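Local coordinates for protein aldo-keto reductase family 1 member C1 (Caenorhabditis elegans, PDB 1QWK) that is an aldo-keto reductase family member that probably reduces carbonyl compounds such as aldoses to alcohols with NADPH, at residues A[23-28]-A[52-58]; A[35-40]-A[64-70]. All coordinates share one frame. Numbering follows the deposited sequence.

Contact 1 of 2, residues A[23-28]-A[52-58]; sequences TWQSSP and YQNEEAI
Between the loops that follow the first two strands of the aldo-keto reductase (TIM) barrel, at the end that carries the active site, a water donates to Tyr52 O (2.8 Å) and Ser26 O (3.0 Å). Asn54 (chi1 p) bridges the two segments a second time by two weak hydrogen bonds: its ND2 donates to Thr23 OG1 and to Ser26 O, both at 3.4 Å. Its OD1 bonds Thr48, and Thr23 OG1 also bonds the backbone O of Asp47. Residues 23-26 form a type I turn, Ser26 N to Thr23 O 3.0 Å; Ser27 N-caps the helix beginning at Pro28, while Gln53 has positive phi (61°) just before Asn54, which occupies the N-cap position of helix 55-68 without a capping bond from its side chain. Tyr52, the predicted proton donor, has chi1 m and lays its ring against Trp24, whose CA stands 3.7 Å from the ring centroid, 11° off the normal, a CH-pi contact; Tyr52 OH reaches Lys81 by a weak hydrogen bond. The CA atoms of Trp24 and Tyr52 are 6.1 Å apart, those of Pro28 and Asn54 4.9 Å. At the helix starts, Pro28 CB packs 3.8 Å from Ala57 CB, and Pro28 CG lies 3.6 Å from Gln53 O.

Contact 2 of 2, residues A[35-40]-A[64-70]; sequences VKTAVK and ELLEEGV
A salt-bridge network of two lysines and two glutamates spans the outer side of two neighbouring helices, with aliphatic packing beneath it. Lys36 NZ donates to Glu64 OE1 at 2.9 Å and to Glu68 OE2 at 2.8 Å; its chi angles m, t, p, t carry the amine across the gap, and the glutamates stand one turn apart on the same helix face. Lys40, extended as m, t, t, t, adds a long ion pair, NZ to Glu68 OE1 4.0 Å. Helical residues 35-40 and 64-68 belong to the first two helices of the outer layer of the TIM barrel. Their axes come within 11.3 Å and cross at -46°, running in broadly the same direction, with Lys36 and Leu65 nearest by CA (6.8 Å). Leu65 (m, t) points into the interface, its CD1 lying 3.6 Å from Val39 CG2 and 4.1 Å from Val35 CG1. Helix 55-68 ends in a Schellman motif at Gly69, whose phi is +77°: Gly69 N bonds Leu66 O (3.1 Å) and Val70 N bonds Leu65 O (3.1 Å). The chain thus turns back so that Val70 CG1 meets Val39 CG1 at 4.0 Å and Lys40 CG at 4.3 Å.

From the N terminus, strand 21-22 leads into segment 23-28, and helix 28-41 follows with segment 35-40; the chain then passes through strand 45-47 into segment 52-58 and along helix 55-68 to segment 64-70. Each contact closes a loop with 23 residues between its segments, and because the segments alternate, the two loops cross. Together they tie two successive beta-alpha units of the barrel at different levels: contact 1 joins the loops and helix starts beside the predicted catalytic tyrosine, contact 2 the C-terminal parts of the same two helices, farther from the centre of the chain. Their centres lie 16 Å apart, without direct touch.

Contact 1 of 2, residues A[23-28]-A[52-58]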
ATOM      1  N   THR A  23       6.986  -0.646   2.920  1.00 20.16           N
ATOM      2  CA  THR A  23       8.439  -0.538   2.811  1.00 21.17           C
ATOM      3  C   THR A  23       8.987   0.314   1.662  1.00 24.13           C
ATOM      4  O   THR A  23      10.194   0.331   1.444  1.00 23.42           O
ATOM      5  CB  THR A  23       9.093  -1.943   2.701  1.00 20.29           C
ATOM      6  OG1 THR A  23       8.703  -2.564   1.470  1.00 20.98           O
ATOM      7  CG2 THR A  23       8.662  -2.827   3.869  1.00 20.22           C
ATOM      8  N   TRP A  24       8.128   1.037   0.948  1.00 26.82           N
ATOM      9  CA  TRP A  24       8.609   1.840  -0.176  1.00 30.83           C
ATOM     10  C   TRP A  24       9.637   2.919   0.186  1.00 32.79           C
ATOM     11  O   TRP A  24      10.321   3.450  -0.690  1.00 33.52           O
ATOM     12  CB  TRP A  24       7.431   2.477  -0.926  1.00 32.53           C
ATOM     13  CG  TRP A  24       6.670   3.519  -0.166  1.00 35.28           C
ATOM     14  CD1 TRP A  24       5.787   3.316   0.854  1.00 36.45           C
ATOM     15  CD2 TRP A  24       6.709   4.933  -0.391  1.00 36.25           C
ATOM     16  NE1 TRP A  24       5.269   4.520   1.278  1.00 37.17           N
ATOM     17  CE2 TRP A  24       5.819   5.528   0.529  1.00 36.87           C
ATOM     18  CE3 TRP A  24       7.410   5.754  -1.284  1.00 36.66           C
ATOM     19  CZ2 TRP A  24       5.611   6.910   0.582  1.00 37.55           C
ATOM     20  CZ3 TRP A  24       7.203   7.131  -1.231  1.00 35.84           C
ATOM     21  CH2 TRP A  24       6.309   7.692  -0.303  1.00 36.21           C
ATOM     22  N   GLN A  25       9.749   3.235   1.473  1.00 34.22           N
ATOM     23  CA  GLN A  25      10.698   4.244   1.945  1.00 36.18           C
ATOM     24  C   GLN A  25      11.778   3.626   2.827  1.00 37.66           C
ATOM     25  O   GLN A  25      12.300   4.285   3.727  1.00 40.28           O
ATOM     26  CB  GLN A  25       9.966   5.320   2.747  1.00 37.74           C
ATOM     27  CG  GLN A  25       9.345   6.425   1.916  1.00 39.08           C
ATOM     28  CD  GLN A  25      10.391   7.326   1.292  1.00 39.59           C
ATOM     29  OE1 GLN A  25      11.279   7.829   1.982  1.00 39.25           O
ATOM     30  NE2 GLN A  25      10.291   7.539  -0.015  1.00 41.07           N
ATOM     31  N   SER A  26      12.112   2.365   2.573  1.00 35.79           N
ATOM     32  CA  SER A  26      13.119   1.676   3.375  1.00 35.33           C
ATOM     33  C   SER A  26      14.213   1.024   2.545  1.00 34.17           C
ATOM     34  O   SER A  26      13.936   0.293   1.595  1.00 34.96           O
ATOM     35  CB  SER A  26      12.451   0.604   4.243  1.00 35.30           C
ATOM     36  OG  SER A  26      11.454   1.165   5.080  1.00 37.33           O
ATOM     37  N   SER A  27      15.462   1.291   2.911  1.00 33.05           N
ATOM     38  CA  SER A  27      16.602   0.703   2.218  1.00 31.85           C
ATOM     39  C   SER A  27      16.771  -0.711   2.775  1.00 32.46           C
ATOM     40  O   SER A  27      16.200  -1.044   3.812  1.00 30.86           O
ATOM     41  CB  SER A  27      17.862   1.514   2.503  1.00 32.23           C
ATOM     42  OG  SER A  27      18.184   1.454   3.882  1.00 33.49           O
ATOM     43  N   PRO A  28      17.556  -1.560   2.094  1.00 32.69           N
ATOM     44  CA  PRO A  28      17.772  -2.933   2.559  1.00 33.57           C
ATOM     45  C   PRO A  28      18.196  -3.032   4.028  1.00 34.20           C
ATOM     46  O   PRO A  28      17.742  -3.916   4.757  1.00 35.37           O
ATOM     47  CB  PRO A  28      18.845  -3.447   1.605  1.00 33.96           C
ATOM     48  CG  PRO A  28      18.490  -2.755   0.324  1.00 33.41           C
ATOM     49  CD  PRO A  28      18.218  -1.338   0.796  1.00 33.78           C
ATOM     50  N   TYR A  52      11.474  -1.750  -5.386  1.00 18.69           N
ATOM     51  CA  TYR A  52      12.097  -1.166  -4.194  1.00 20.28           C
ATOM     52  C   TYR A  52      13.504  -1.709  -3.971  1.00 19.58           C
ATOM     53  O   TYR A  52      14.301  -1.110  -3.248  1.00 20.48           O
ATOM     54  CB  TYR A  52      11.285  -1.458  -2.928  1.00 18.71           C
ATOM     55  CG  TYR A  52       9.849  -0.988  -2.933  1.00 21.56           C
ATOM     56  CD1 TYR A  52       9.424   0.035  -3.780  1.00 23.53           C
ATOM     57  CD2 TYR A  52       8.912  -1.571  -2.081  1.00 22.84           C
ATOM     58  CE1 TYR A  52       8.093   0.460  -3.782  1.00 22.68           C
ATOM     59  CE2 TYR A  52       7.588  -1.157  -2.072  1.00 24.05           C
ATOM     60  CZ  TYR A  52       7.183  -0.145  -2.928  1.00 23.19           C
ATOM     61  OH  TYR A  52       5.855   0.220  -2.943  1.00 25.49           O
ATOM     62  N   GLN A  53      13.793  -2.855  -4.573  1.00 20.53           N
ATOM     63  CA  GLN A  53      15.098  -3.496  -4.435  1.00 22.48           C
ATOM     64  C   GLN A  53      15.390  -3.856  -2.976  1.00 22.08           C
ATOM     65  O   GLN A  53      16.547  -3.860  -2.551  1.00 23.68           O
ATOM     66  CB  GLN A  53      16.209  -2.579  -4.960  1.00 22.77           C
ATOM     67  CG  GLN A  53      15.961  -1.960  -6.336  1.00 23.54           C
ATOM     68  CD  GLN A  53      15.567  -2.977  -7.391  1.00 25.79           C
ATOM     69  OE1 GLN A  53      15.936  -4.150  -7.313  1.00 25.95           O
ATOM     70  NE2 GLN A  53      14.822  -2.526  -8.395  1.00 25.02           N
ATOM     71  N   ASN A  54      14.346  -4.151  -2.205  1.00 22.12           N
ATOM     72  CA  ASN A  54      14.544  -4.516  -0.805  1.00 21.96           C
ATOM     73  C   ASN A  54      13.940  -5.875  -0.456  1.00 22.25           C
ATOM     74  O   ASN A  54      13.874  -6.240   0.717  1.00 23.25           O
ATOM     75  CB  ASN A  54      13.965  -3.442   0.126  1.00 22.98           C
ATOM     76  CG  ASN A  54      12.462  -3.284  -0.016  1.00 22.87           C
ATOM     77  OD1 ASN A  54      11.793  -4.135  -0.585  1.00 23.60           O
ATOM     78  ND2 ASN A  54      11.926  -2.188   0.521  1.00 24.58           N
ATOM     79  N   GLU A  55      13.512  -6.626  -1.468  1.00 21.63           N
ATOM     80  CA  GLU A  55      12.913  -7.938  -1.231  1.00 23.04           C
ATOM     81  C   GLU A  55      13.905  -8.918  -0.607  1.00 23.14           C
ATOM     82  O   GLU A  55      13.538  -9.713   0.254  1.00 22.30           O
ATOM     83  CB  GLU A  55      12.368  -8.524  -2.540  1.00 23.89           C
ATOM     84  CG  GLU A  55      11.191  -7.751  -3.135  1.00 24.56           C
ATOM     85  CD  GLU A  55      10.752  -8.304  -4.481  1.00 24.48           C
ATOM     86  OE1 GLU A  55      11.619  -8.466  -5.367  1.00 25.01           O
ATOM     87  OE2 GLU A  55       9.544  -8.569  -4.658  1.00 25.38           O
ATOM     88  N   GLU A  56      15.161  -8.858  -1.037  1.00 23.65           N
ATOM     89  CA  GLU A  56      16.177  -9.758  -0.502  1.00 25.86           C
ATOM     90  C   GLU A  56      16.360  -9.519   1.000  1.00 24.95           C
ATOM     91  O   GLU A  56      16.453 -10.464   1.787  1.00 24.58           O
ATOM     92  CB  GLU A  56      17.496  -9.551  -1.249  1.00 28.84           C
ATOM     93  CG  GLU A  56      18.544 -10.621  -0.996  1.00 36.16           C
ATOM     94  CD  GLU A  56      19.749 -10.468  -1.911  1.00 39.18           C
ATOM     95  OE1 GLU A  56      19.581 -10.607  -3.142  1.00 42.79           O
ATOM     96  OE2 GLU A  56      20.859 -10.205  -1.403  1.00 42.55           O
ATOM     97  N   ALA A  57      16.396  -8.250   1.393  1.00 23.45           N
ATOM     98  CA  ALA A  57      16.556  -7.886   2.795  1.00 22.96           C
ATOM     99  C   ALA A  57      15.343  -8.348   3.601  1.00 23.19           C
ATOM    100  O   ALA A  57      15.480  -8.854   4.716  1.00 23.23           O
ATOM    101  CB  ALA A  57      16.731  -6.378   2.926  1.00 21.81           C
ATOM    102  N   ILE A  58      14.152  -8.178   3.032  1.00 22.46           N
ATOM    103  CA  ILE A  58      12.933  -8.595   3.712  1.00 21.81           C
ATOM    104  C   ILE A  58      12.945 -10.109   3.895  1.00 21.26           C
ATOM    105  O   ILE A  58      12.491 -10.621   4.920  1.00 22.54           O
ATOM    106  CB  ILE A  58      11.678  -8.165   2.919  1.00 19.99           C
ATOM    107  CG1 ILE A  58      11.589  -6.635   2.902  1.00 21.48           C
ATOM    108  CG2 ILE A  58      10.426  -8.774   3.543  1.00 21.10           C
ATOM    109  CD1 ILE A  58      10.434  -6.078   2.090  1.00 22.15           C
TER
HETATM  110  O   HOH W   1      15.540  -0.645  -0.778  1.00 40.93           O

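Contact 2 of 2, residues A[35-40]-A[64-70]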
ATOM      1  N   VAL A  35      11.168  -4.331   9.684  1.00 19.67           N
ATOM      2  CA  VAL A  35      10.313  -5.507   9.616  1.00 20.36           C
ATOM      3  C   VAL A  35      10.258  -6.229  10.958  1.00 20.46           C
ATOM      4  O   VAL A  35       9.176  -6.548  11.452  1.00 20.26           O
ATOM      5  CB  VAL A  35      10.798  -6.492   8.518  1.00 20.73           C
ATOM      6  CG1 VAL A  35      10.039  -7.807   8.614  1.00 22.50           C
ATOM      7  CG2 VAL A  35      10.583  -5.874   7.140  1.00 22.17           C
ATOM      8  N   LYS A  36      11.419  -6.477  11.558  1.00 21.72           N
ATOM      9  CA  LYS A  36      11.455  -7.173  12.843  1.00 22.17           C
ATOM     10  C   LYS A  36      10.748  -6.391  13.943  1.00 23.29           C
ATOM     11  O   LYS A  36      10.060  -6.972  14.783  1.00 24.16           O
ATOM     12  CB  LYS A  36      12.903  -7.466  13.241  1.00 23.93           C
ATOM     13  CG  LYS A  36      13.639  -8.297  12.202  1.00 26.99           C
ATOM     14  CD  LYS A  36      15.036  -8.703  12.656  1.00 29.18           C
ATOM     15  CE  LYS A  36      14.989  -9.746  13.759  1.00 32.72           C
ATOM     16  NZ  LYS A  36      16.361 -10.142  14.188  1.00 35.12           N
ATOM     17  N   THR A  37      10.911  -5.073  13.935  1.00 22.43           N
ATOM     18  CA  THR A  37      10.265  -4.233  14.938  1.00 23.08           C
ATOM     19  C   THR A  37       8.751  -4.292  14.768  1.00 22.71           C
ATOM     20  O   THR A  37       8.004  -4.417  15.743  1.00 22.12           O
ATOM     21  CB  THR A  37      10.716  -2.764  14.812  1.00 23.51           C
ATOM     22  OG1 THR A  37      12.129  -2.675  15.043  1.00 26.16           O
ATOM     23  CG2 THR A  37       9.988  -1.898  15.826  1.00 24.74           C
ATOM     24  N   ALA A  38       8.303  -4.211  13.520  1.00 21.27           N
ATOM     25  CA  ALA A  38       6.878  -4.239  13.216  1.00 20.37           C
ATOM     26  C   ALA A  38       6.240  -5.563  13.616  1.00 20.16           C
ATOM     27  O   ALA A  38       5.189  -5.589  14.261  1.00 20.23           O
ATOM     28  CB  ALA A  38       6.659  -3.981  11.726  1.00 20.83           C
ATOM     29  N   VAL A  39       6.866  -6.667  13.229  1.00 20.07           N
ATOM     30  CA  VAL A  39       6.318  -7.977  13.559  1.00 21.69           C
ATOM     31  C   VAL A  39       6.282  -8.200  15.069  1.00 21.38           C
ATOM     32  O   VAL A  39       5.306  -8.731  15.598  1.00 20.88           O
ATOM     33  CB  VAL A  39       7.124  -9.106  12.876  1.00 22.07           C
ATOM     34  CG1 VAL A  39       6.618 -10.471  13.339  1.00 22.68           C
ATOM     35  CG2 VAL A  39       6.984  -8.993  11.367  1.00 22.35           C
ATOM     36  N   LYS A  40       7.333  -7.791  15.771  1.00 24.13           N
ATOM     37  CA  LYS A  40       7.349  -7.968  17.218  1.00 24.23           C
ATOM     38  C   LYS A  40       6.300  -7.075  17.877  1.00 24.84           C
ATOM     39  O   LYS A  40       5.833  -7.367  18.979  1.00 27.53           O
ATOM     40  CB  LYS A  40       8.735  -7.656  17.780  1.00 26.56           C
ATOM     41  CG  LYS A  40       9.802  -8.648  17.359  1.00 28.45           C
ATOM     42  CD  LYS A  40      11.173  -8.185  17.814  1.00 33.02           C
ATOM     43  CE  LYS A  40      12.261  -9.146  17.371  1.00 35.95           C
ATOM     44  NZ  LYS A  40      13.607  -8.660  17.779  1.00 39.22           N
ATOM     45  N   GLU A  64      15.034 -14.617   9.820  1.00 30.82           N
ATOM     46  CA  GLU A  64      15.446 -14.422  11.206  1.00 31.53           C
ATOM     47  C   GLU A  64      14.261 -14.523  12.163  1.00 30.73           C
ATOM     48  O   GLU A  64      14.370 -15.117  13.238  1.00 30.69           O
ATOM     49  CB  GLU A  64      16.132 -13.062  11.370  1.00 32.65           C
ATOM     50  CG  GLU A  64      17.559 -13.016  10.841  1.00 35.47           C
ATOM     51  CD  GLU A  64      18.156 -11.618  10.877  1.00 37.74           C
ATOM     52  OE1 GLU A  64      18.014 -10.928  11.911  1.00 39.91           O
ATOM     53  OE2 GLU A  64      18.781 -11.211   9.875  1.00 39.37           O
ATOM     54  N   LEU A  65      13.130 -13.941  11.774  1.00 29.02           N
ATOM     55  CA  LEU A  65      11.931 -13.986  12.603  1.00 30.58           C
ATOM     56  C   LEU A  65      11.474 -15.426  12.824  1.00 31.27           C
ATOM     57  O   LEU A  65      11.081 -15.795  13.932  1.00 32.47           O
ATOM     58  CB  LEU A  65      10.801 -13.186  11.946  1.00 29.98           C
ATOM     59  CG  LEU A  65      10.914 -11.659  12.012  1.00 29.88           C
ATOM     60  CD1 LEU A  65       9.882 -11.031  11.085  1.00 29.98           C
ATOM     61  CD2 LEU A  65      10.709 -11.185  13.445  1.00 29.76           C
ATOM     62  N   LEU A  66      11.529 -16.234  11.770  1.00 31.71           N
ATOM     63  CA  LEU A  66      11.121 -17.632  11.860  1.00 32.71           C
ATOM     64  C   LEU A  66      12.065 -18.427  12.760  1.00 34.19           C
ATOM     65  O   LEU A  66      11.619 -19.229  13.580  1.00 34.45           O
ATOM     66  CB  LEU A  66      11.077 -18.264  10.464  1.00 32.30           C
ATOM     67  CG  LEU A  66      10.056 -17.682   9.477  1.00 33.11           C
ATOM     68  CD1 LEU A  66      10.210 -18.350   8.122  1.00 32.78           C
ATOM     69  CD2 LEU A  66       8.650 -17.882  10.012  1.00 33.81           C
ATOM     70  N   GLU A  67      13.366 -18.199  12.610  1.00 36.27           N
ATOM     71  CA  GLU A  67      14.361 -18.901  13.415  1.00 38.62           C
ATOM     72  C   GLU A  67      14.256 -18.511  14.889  1.00 39.06           C
ATOM     73  O   GLU A  67      14.514 -19.327  15.775  1.00 39.53           O
ATOM     74  CB  GLU A  67      15.771 -18.601  12.897  1.00 40.14           C
ATOM     75  CG  GLU A  67      15.991 -18.996  11.443  1.00 43.47           C
ATOM     76  CD  GLU A  67      17.423 -18.771  10.981  1.00 45.11           C
ATOM     77  OE1 GLU A  67      17.939 -17.645  11.154  1.00 46.52           O
ATOM     78  OE2 GLU A  67      18.027 -19.720  10.435  1.00 47.37           O
ATOM     79  N   GLU A  68      13.877 -17.261  15.145  1.00 38.38           N
ATOM     80  CA  GLU A  68      13.733 -16.765  16.510  1.00 38.45           C
ATOM     81  C   GLU A  68      12.436 -17.261  17.140  1.00 38.11           C
ATOM     82  O   GLU A  68      12.237 -17.138  18.350  1.00 38.45           O
ATOM     83  CB  GLU A  68      13.755 -15.233  16.517  1.00 39.61           C
ATOM     84  CG  GLU A  68      15.129 -14.634  16.277  1.00 42.21           C
ATOM     85  CD  GLU A  68      15.078 -13.146  15.995  1.00 43.22           C
ATOM     86  OE1 GLU A  68      14.419 -12.412  16.763  1.00 45.03           O
ATOM     87  OE2 GLU A  68      15.702 -12.708  15.006  1.00 45.81           O
ATOM     88  N   GLY A  69      11.559 -17.822  16.313  1.00 36.18           N
ATOM     89  CA  GLY A  69      10.294 -18.332  16.808  1.00 34.49           C
ATOM     90  C   GLY A  69       9.265 -17.252  17.084  1.00 34.23           C
ATOM     91  O   GLY A  69       8.286 -17.487  17.791  1.00 35.01           O
ATOM     92  N   VAL A  70       9.481 -16.066  16.525  1.00 33.15           N
ATOM     93  CA  VAL A  70       8.560 -14.954  16.722  1.00 31.78           C
ATOM     94  C   VAL A  70       7.219 -15.250  16.059  1.00 31.04           C
ATOM     95  O   VAL A  70       6.164 -15.021  16.646  1.00 31.81           O
ATOM     96  CB  VAL A  70       9.130 -13.649  16.135  1.00 31.83           C
ATOM     97  CG1 VAL A  70       8.157 -12.503  16.366  1.00 32.04           C
ATOM     98  CG2 VAL A  70      10.475 -13.341  16.774  1.00 31.79           C
TER